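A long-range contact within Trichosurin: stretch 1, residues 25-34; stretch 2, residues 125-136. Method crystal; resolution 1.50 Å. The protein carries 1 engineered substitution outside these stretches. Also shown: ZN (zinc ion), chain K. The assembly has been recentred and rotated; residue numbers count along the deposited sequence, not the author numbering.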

# COMPACT_ATOMS: atom_id res chain seq x y z
N SER B 25 11.87 14.39 -10.91
CA SER B 25 12.99 15.19 -10.34
C SER B 25 12.98 16.62 -10.87
O SER B 25 13.95 17.36 -10.70
CB SER B 25 14.32 14.52 -10.66
N ARG B 26 11.88 17.00 -11.51
CA ARG B 26 11.74 18.34 -12.06
C ARG B 26 10.31 18.68 -12.49
O ARG B 26 9.39 18.60 -11.68
CB ARG B 26 12.69 18.53 -13.25
CG ARG B 26 12.78 17.34 -14.18
CD ARG B 26 13.67 17.66 -15.36
NE ARG B 26 13.98 16.48 -16.17
CZ ARG B 26 14.76 15.48 -15.76
NH1 ARG B 26 15.32 15.52 -14.56
NH2 ARG B 26 14.99 14.46 -16.57
N HIS B 27 10.16 19.04 -13.76
CA HIS B 27 8.89 19.43 -14.38
C HIS B 27 7.89 18.28 -14.56
O HIS B 27 8.16 17.34 -15.30
CB HIS B 27 9.19 20.03 -15.76
CG HIS B 27 8.05 20.80 -16.36
ND1 HIS B 27 7.83 22.13 -16.08
CD2 HIS B 27 7.10 20.44 -17.25
CE1 HIS B 27 6.79 22.56 -16.78
NE2 HIS B 27 6.33 21.55 -17.49
N TRP B 28 6.73 18.37 -13.91
CA TRP B 28 5.70 17.33 -14.04
C TRP B 28 4.30 17.91 -14.17
O TRP B 28 4.05 19.06 -13.80
CB TRP B 28 5.72 16.38 -12.84
CG TRP B 28 6.95 15.55 -12.73
CD1 TRP B 28 7.99 15.74 -11.86
CD2 TRP B 28 7.28 14.41 -13.52
NE1 TRP B 28 8.95 14.77 -12.07
CE2 TRP B 28 8.54 13.95 -13.08
CE3 TRP B 28 6.63 13.73 -14.56
CZ2 TRP B 28 9.17 12.83 -13.64
CZ3 TRP B 28 7.26 12.62 -15.13
CH2 TRP B 28 8.52 12.18 -14.66
N HIS B 29 3.39 17.09 -14.69
CA HIS B 29 1.97 17.43 -14.85
C HIS B 29 1.14 16.25 -14.37
O HIS B 29 1.48 15.09 -14.63
CB HIS B 29 1.62 17.65 -16.32
CG HIS B 29 2.18 18.90 -16.91
ND1 HIS B 29 1.46 20.06 -17.02
CD2 HIS B 29 3.41 19.16 -17.43
CE1 HIS B 29 2.21 20.99 -17.58
NE2 HIS B 29 3.40 20.47 -17.83
N THR B 30 0.02 16.53 -13.70
CA THR B 30 -0.85 15.44 -13.29
C THR B 30 -1.71 15.13 -14.51
O THR B 30 -2.35 16.02 -15.07
CB THR B 30 -1.74 15.85 -12.11
OG1 THR B 30 -0.92 16.04 -10.95
CG2 THR B 30 -2.78 14.77 -11.82
N VAL B 31 -1.72 13.87 -14.94
CA VAL B 31 -2.46 13.46 -16.12
C VAL B 31 -3.68 12.61 -15.76
O VAL B 31 -4.76 12.79 -16.34
CB VAL B 31 -1.54 12.69 -17.08
CG1 VAL B 31 -2.30 12.27 -18.32
CG2 VAL B 31 -0.35 13.59 -17.46
N VAL B 32 -3.52 11.69 -14.82
CA VAL B 32 -4.63 10.84 -14.39
C VAL B 32 -4.61 10.67 -12.87
O VAL B 32 -3.55 10.54 -12.27
CB VAL B 32 -4.57 9.44 -15.04
CG1 VAL B 32 -5.87 8.67 -14.73
CG2 VAL B 32 -4.40 9.57 -16.55
N LEU B 33 -5.79 10.70 -12.27
CA LEU B 33 -5.96 10.50 -10.84
C LEU B 33 -6.94 9.35 -10.72
O LEU B 33 -7.85 9.21 -11.54
CB LEU B 33 -6.56 11.75 -10.18
CG LEU B 33 -5.70 13.01 -10.10
CD1 LEU B 33 -6.54 14.17 -9.56
CD2 LEU B 33 -4.50 12.77 -9.21
N ALA B 34 -6.76 8.51 -9.71
CA ALA B 34 -7.66 7.39 -9.49
C ALA B 34 -7.69 7.13 -8.00
O ALA B 34 -6.68 7.32 -7.32
CB ALA B 34 -7.18 6.15 -10.24
N VAL B 125 -4.92 6.22 -3.45
CA VAL B 125 -5.00 7.28 -4.44
C VAL B 125 -3.81 7.05 -5.35
O VAL B 125 -2.67 7.01 -4.89
CB VAL B 125 -4.90 8.70 -3.81
CG1 VAL B 125 -4.98 9.76 -4.90
CG2 VAL B 125 -6.03 8.90 -2.80
N ALA B 126 -4.08 6.87 -6.63
CA ALA B 126 -3.02 6.63 -7.60
C ALA B 126 -2.89 7.87 -8.48
O ALA B 126 -3.88 8.44 -8.92
CB ALA B 126 -3.35 5.41 -8.45
N ASN B 127 -1.65 8.28 -8.71
CA ASN B 127 -1.37 9.46 -9.51
C ASN B 127 -0.48 9.10 -10.69
O ASN B 127 0.51 8.39 -10.52
CB ASN B 127 -0.62 10.50 -8.67
CG ASN B 127 -1.45 11.02 -7.50
OD1 ASN B 127 -1.88 12.17 -7.51
ND2 ASN B 127 -1.65 10.18 -6.49
N LEU B 128 -0.83 9.57 -11.88
CA LEU B 128 -0.01 9.34 -13.07
C LEU B 128 0.46 10.71 -13.54
O LEU B 128 -0.36 11.57 -13.91
CB LEU B 128 -0.80 8.65 -14.18
CG LEU B 128 -0.00 8.34 -15.45
CD1 LEU B 128 1.08 7.32 -15.17
CD2 LEU B 128 -0.96 7.82 -16.53
N PHE B 129 1.78 10.92 -13.52
CA PHE B 129 2.37 12.19 -13.94
C PHE B 129 3.09 12.07 -15.26
O PHE B 129 3.72 11.04 -15.54
CB PHE B 129 3.41 12.69 -12.93
CG PHE B 129 2.88 12.94 -11.55
CD1 PHE B 129 1.53 13.16 -11.31
CD2 PHE B 129 3.78 13.01 -10.49
CE1 PHE B 129 1.08 13.47 -10.03
CE2 PHE B 129 3.34 13.31 -9.21
CZ PHE B 129 1.99 13.54 -8.98
N GLY B 130 3.03 13.13 -16.05
CA GLY B 130 3.71 13.17 -17.33
C GLY B 130 4.60 14.39 -17.42
O GLY B 130 4.44 15.34 -16.64
N ARG B 131 5.55 14.37 -18.35
CA ARG B 131 6.45 15.51 -18.56
C ARG B 131 5.69 16.68 -19.16
O ARG B 131 6.10 17.84 -19.03
CB ARG B 131 7.61 15.13 -19.49
CG ARG B 131 8.66 14.25 -18.85
CD ARG B 131 9.19 14.89 -17.58
NE ARG B 131 10.37 14.20 -17.08
CZ ARG B 131 11.01 14.52 -15.96
NH1 ARG B 131 10.57 15.53 -15.22
NH2 ARG B 131 12.08 13.83 -15.58
N THR B 132 4.59 16.36 -19.84
CA THR B 132 3.73 17.35 -20.47
C THR B 132 2.30 17.08 -19.99
O THR B 132 2.05 16.09 -19.29
CB THR B 132 3.83 17.29 -22.02
OG1 THR B 132 3.21 16.09 -22.49
CG2 THR B 132 5.29 17.30 -22.47
N PRO B 133 1.34 17.94 -20.37
CA PRO B 133 -0.06 17.79 -19.96
C PRO B 133 -0.77 16.47 -20.25
O PRO B 133 -1.79 16.17 -19.63
CB PRO B 133 -0.75 18.96 -20.65
CG PRO B 133 0.33 19.99 -20.73
CD PRO B 133 1.50 19.17 -21.17
N ASN B 134 -0.25 15.69 -21.19
CA ASN B 134 -0.91 14.43 -21.53
C ASN B 134 0.13 13.32 -21.66
O ASN B 134 1.33 13.58 -21.68
CB ASN B 134 -1.67 14.58 -22.86
CG ASN B 134 -2.91 13.70 -22.94
OD1 ASN B 134 -3.01 12.68 -22.25
ND2 ASN B 134 -3.85 14.09 -23.80
N LEU B 135 -0.34 12.08 -21.74
CA LEU B 135 0.53 10.92 -21.89
C LEU B 135 -0.02 9.98 -22.96
O LEU B 135 -1.20 10.05 -23.29
CB LEU B 135 0.65 10.15 -20.56
CG LEU B 135 1.61 10.73 -19.52
CD1 LEU B 135 1.40 10.04 -18.19
CD2 LEU B 135 3.04 10.57 -20.00
N SER B 136 0.83 9.10 -23.47
CA SER B 136 0.42 8.16 -24.51
C SER B 136 -0.77 7.33 -24.05
O SER B 136 -0.91 7.03 -22.86
CB SER B 136 1.56 7.21 -24.87
OG SER B 136 1.69 6.18 -23.92
ZN ZN K . 4.82 21.50 -18.78
O HOH W 1 -1.33 14.96 -8.49
O HOH W 2 -2.71 17.54 -17.35

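The guanidinium of R131 is the odd piece here: a cation sandwiched between a tryptophan and another cation. One face lies flat on W28, centres 3.8 Å apart and planes at 12°, a cation-pi stack with CZ over the six-membered ring. The opposite face meets R26, whose NH2 comes within 3.1 Å of R131 NH2; both are donors and the charges are alike, so this approach earns no hydrogen bond. At the guanidinium edge, R131 NH1 donates to H27 O at 3.0 Å.

Strands 29-34 and 125-130 pair antiparallel. H29 and G130 exchange two hydrogen bonds, H29 N to G130 O (2.8 Å) and G130 N to H29 O (2.9 Å). The register then slips by one at a beta bulge: L128 O accepts from both V31 N (2.9 Å) and V32 N (3.3 Å), so V31 is the extra residue and its side chain turns toward the other stretch. The rule to read here is that one carbonyl serving two successive NH groups absorbs an inserted residue while pairing continues on both sides. V31 CG2 reaches L135 CD1 at 4.0 Å. G130 leaves room for this; a CB there would sit tight against V31 CG2 and clash with L135 CG. Regular pairing resumes as L128 N donates to V32 O (2.9 Å) and A126 N to A34 O (2.7 Å).

V32, L128, A34 and A126 share one sheet face, with V32 CG2 3.9 Å from L128 CD2. T30, L33, N127 and F129 take the other, where a bridging water accepts from T30 OG1 (2.7 Å) and donates to N127 OD1 (3.0 Å). A second water donates to T30 O and P133 O, each at 2.8 Å, tying the strand to the loop.

The H29 ring does two things: P133 CD packs over its face, 4.0 Å from the centroid, while H29 NE2 and H27 NE2 each bind zinc at 2.0 Å.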